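Local structure of Vlm2 (Streptomyces tsusimaensis, 6ECB) at residues A44-L52 / F212-L220. The protein takes part in valinomycin assembly as a non-ribosomal peptide synthetase, its thioesterase domain, an alpha/beta hydrolase, being the part described here. Numbering follows the deposited sequence.
Sequences APPAGGTVL and FLRLQMHQL
The amide of G48 donates to the side-chain carbonyl of Q219, the one direct hydrogen bond between the 44-52 loop and the 212-220 helix, with 2.8 Å from G48 N to Q219 OE1. The donor lies in the carboxamide plane, with an N-H...O angle of 146°. Beyond CG the glutamine runs extended (chi2 -168°), which carries OE1 to the type II turn formed by P46 to G49. Two waters supplement this grip: one, 3.0 Å from P46 O and 2.9 Å from Q219 OE1, can donate to either but has more acceptors around it than protons; the other donates to A47 O and accepts from Q216 NE2. Replacing Q219 with a leucine would probably leave the buried G48 amide without its acceptor and Y222 OH without the Q219 NE2 bond.

The rest is van der Waals packing. G48 lies close against the helix, its CA 3.5 Å from Q216 CA; a side chain at this position would run into the F212 ring. L215 brings CD2 to 3.4 Å from G48 O. With CG anti to the backbone N (chi1 162°), F212 brings its ring to the turn, CD1 beside G48 O and CE1 obliquely 3.5 Å from T50 CG2. T50 OG1 accepts from L52 N in an ST turn and is hydrogen-bonded to Y208 OH, earlier on helix 206-220. A47 CB meets L220 CD2 at 3.9 Å.

The contact thus joins the loop between strand 40-44 and helix 55-60 to helix 206-220. Helix 157-165 packs against Q216 and L220, helix 86-97 touches Q219, and P46 abuts the probable Ser-His-Asp triad.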
loop_
_atom_site.group_PDB
_atom_site.type_symbol
_atom_site.label_atom_id
_atom_site.label_comp_id
_atom_site.label_asym_id
_atom_site.label_seq_id
_atom_site.Cartn_x
_atom_site.Cartn_y
_atom_site.Cartn_z
ATOM N N ALA A 44 3.543 3.424 -1.747
ATOM C CA ALA A 44 3.726 3.604 -0.320
ATOM C C ALA A 44 3.050 2.460 0.424
ATOM O O ALA A 44 1.966 2.014 0.028
ATOM C CB ALA A 44 3.146 4.939 0.142
ATOM N N PRO A 45 3.642 1.972 1.510
ATOM C CA PRO A 45 3.121 0.764 2.151
ATOM C C PRO A 45 1.928 1.043 3.050
ATOM O O PRO A 45 1.846 2.095 3.695
ATOM C CB PRO A 45 4.321 0.271 2.981
ATOM C CG PRO A 45 5.028 1.523 3.370
ATOM C CD PRO A 45 4.898 2.433 2.142
ATOM N N PRO A 46 1.022 0.066 3.193
ATOM C CA PRO A 46 -0.059 0.173 4.165
ATOM C C PRO A 46 0.455 -0.131 5.569
ATOM O O PRO A 46 1.670 -0.280 5.761
ATOM C CB PRO A 46 -1.045 -0.891 3.696
ATOM C CG PRO A 46 -0.162 -1.954 3.246
ATOM C CD PRO A 46 1.005 -1.263 2.547
ATOM N N ALA A 47 -0.457 -0.274 6.520
ATOM C CA ALA A 47 -0.038 -0.532 7.902
ATOM C C ALA A 47 0.828 -1.772 7.944
ATOM O O ALA A 47 0.473 -2.823 7.386
ATOM C CB ALA A 47 -1.247 -0.699 8.809
ATOM N N GLY A 48 1.971 -1.663 8.622
ATOM C CA GLY A 48 2.949 -2.737 8.691
ATOM C C GLY A 48 4.183 -2.486 7.844
ATOM O O GLY A 48 5.231 -3.134 8.070
ATOM N N GLY A 49 4.090 -1.577 6.872
ATOM C CA GLY A 49 5.264 -1.050 6.216
ATOM C C GLY A 49 5.843 -1.884 5.100
ATOM O O GLY A 49 6.916 -1.538 4.608
ATOM N N THR A 50 5.189 -2.973 4.714
ATOM C CA THR A 50 5.712 -3.870 3.696
ATOM C C THR A 50 5.160 -3.515 2.324
ATOM O O THR A 50 4.050 -2.988 2.209
ATOM C CB THR A 50 5.369 -5.324 4.027
ATOM O OG1 THR A 50 5.984 -6.201 3.087
ATOM C CG2 THR A 50 3.873 -5.571 3.998
ATOM N N VAL A 51 5.956 -3.856 1.299
ATOM C CA VAL A 51 5.570 -3.767 -0.114
ATOM C C VAL A 51 4.918 -5.050 -0.616
ATOM O O VAL A 51 4.416 -5.091 -1.753
ATOM C CB VAL A 51 6.809 -3.479 -1.000
ATOM C CG1 VAL A 51 7.610 -2.313 -0.487
ATOM C CG2 VAL A 51 7.706 -4.704 -1.089
ATOM N N LEU A 52 4.896 -6.102 0.187
ATOM C CA LEU A 52 4.572 -7.406 -0.374
ATOM C C LEU A 52 3.145 -7.492 -0.899
ATOM O O LEU A 52 2.906 -8.244 -1.854
ATOM C CB LEU A 52 4.863 -8.471 0.660
ATOM C CG LEU A 52 3.894 -8.780 1.766
ATOM C CD1 LEU A 52 2.821 -9.757 1.291
ATOM C CD2 LEU A 52 4.744 -9.403 2.882
ATOM N N PHE A 212 6.883 -7.018 10.896
ATOM C CA PHE A 212 5.719 -6.521 10.182
ATOM C C PHE A 212 4.507 -6.454 11.105
ATOM O O PHE A 212 3.777 -5.455 11.119
ATOM C CB PHE A 212 5.414 -7.420 8.971
ATOM C CG PHE A 212 4.017 -7.237 8.468
ATOM C CD1 PHE A 212 3.725 -6.214 7.614
ATOM C CD2 PHE A 212 2.991 -8.063 8.913
ATOM C CE1 PHE A 212 2.444 -6.002 7.188
ATOM C CE2 PHE A 212 1.691 -7.860 8.495
ATOM C CZ PHE A 212 1.418 -6.841 7.631
ATOM N N LEU A 213 4.257 -7.517 11.868
ATOM C CA LEU A 213 3.059 -7.543 12.702
ATOM C C LEU A 213 3.125 -6.481 13.796
ATOM O O LEU A 213 2.109 -5.853 14.124
ATOM C CB LEU A 213 2.873 -8.927 13.305
ATOM C CG LEU A 213 2.546 -10.032 12.301
ATOM C CD1 LEU A 213 2.707 -11.390 12.957
ATOM C CD2 LEU A 213 1.130 -9.830 11.790
ATOM N N ARG A 214 4.316 -6.237 14.344
ATOM C CA ARG A 214 4.443 -5.211 15.377
ATOM C C ARG A 214 4.280 -3.817 14.783
ATOM O O ARG A 214 3.577 -2.976 15.352
ATOM C CB ARG A 214 5.785 -5.335 16.097
ATOM C CG ARG A 214 5.947 -6.608 16.921
ATOM C CD ARG A 214 7.310 -6.672 17.636
ATOM N NE ARG A 214 7.454 -7.939 18.361
ATOM C CZ ARG A 214 6.868 -8.192 19.529
ATOM N NH1 ARG A 214 6.115 -7.264 20.123
ATOM N NH2 ARG A 214 7.042 -9.371 20.109
ATOM N N LEU A 215 4.897 -3.550 13.630
ATOM C CA LEU A 215 4.716 -2.241 13.011
ATOM C C LEU A 215 3.266 -2.050 12.563
ATOM O O LEU A 215 2.717 -0.951 12.643
ATOM C CB LEU A 215 5.676 -2.067 11.832
ATOM C CG LEU A 215 5.601 -0.726 11.092
ATOM C CD1 LEU A 215 5.790 0.459 12.048
ATOM C CD2 LEU A 215 6.656 -0.710 9.999
ATOM N N GLN A 216 2.621 -3.118 12.103
ATOM C CA GLN A 216 1.222 -3.013 11.703
ATOM C C GLN A 216 0.338 -2.578 12.863
ATOM O O GLN A 216 -0.479 -1.662 12.717
ATOM C CB GLN A 216 0.737 -4.356 11.141
ATOM C CG GLN A 216 -0.703 -4.301 10.674
ATOM C CD GLN A 216 -1.161 -5.656 10.146
ATOM O OE1 GLN A 216 -0.878 -6.684 10.741
ATOM N NE2 GLN A 216 -1.856 -5.649 9.015
ATOM N N MET A 217 0.468 -3.231 14.026
ATOM C CA MET A 217 -0.333 -2.845 15.186
ATOM C C MET A 217 -0.102 -1.382 15.528
ATOM O O MET A 217 -1.045 -0.647 15.840
ATOM C CB MET A 217 0.008 -3.722 16.397
ATOM C CG MET A 217 -1.012 -3.605 17.528
ATOM S SD MET A 217 -2.631 -4.272 17.068
ATOM C CE MET A 217 -2.140 -5.682 16.092
ATOM N N HIS A 218 1.154 -0.934 15.454
ATOM C CA HIS A 218 1.473 0.465 15.730
ATOM C C HIS A 218 0.767 1.403 14.753
ATOM O O HIS A 218 0.166 2.402 15.156
ATOM C CB HIS A 218 2.987 0.662 15.643
ATOM C CG HIS A 218 3.413 2.085 15.658
ATOM N ND1 HIS A 218 3.421 2.836 16.814
ATOM C CD2 HIS A 218 3.862 2.894 14.672
ATOM C CE1 HIS A 218 3.837 4.060 16.530
ATOM N NE2 HIS A 218 4.113 4.120 15.239
ATOM N N GLN A 219 0.846 1.104 13.461
ATOM C CA GLN A 219 0.296 2.019 12.465
ATOM C C GLN A 219 -1.224 1.941 12.408
ATOM O O GLN A 219 -1.884 2.916 12.006
ATOM C CB GLN A 219 0.894 1.724 11.102
ATOM C CG GLN A 219 2.391 1.996 11.046
ATOM C CD GLN A 219 2.931 1.977 9.667
ATOM O OE1 GLN A 219 2.821 0.974 8.961
ATOM N NE2 GLN A 219 3.520 3.101 9.242
ATOM N N LEU A 220 -1.790 0.811 12.803
ATOM C CA LEU A 220 -3.240 0.739 12.946
ATOM C C LEU A 220 -3.764 1.676 14.015
ATOM O O LEU A 220 -4.965 1.948 14.028
ATOM C CB LEU A 220 -3.676 -0.695 13.261
ATOM C CG LEU A 220 -3.573 -1.656 12.073
ATOM C CD1 LEU A 220 -3.907 -3.059 12.494
ATOM C CD2 LEU A 220 -4.483 -1.212 10.907
HETATM O O HOH W 1 3.191 2.201 6.359
HETATM O O HOH W 2 -1.952 -3.862 6.580
#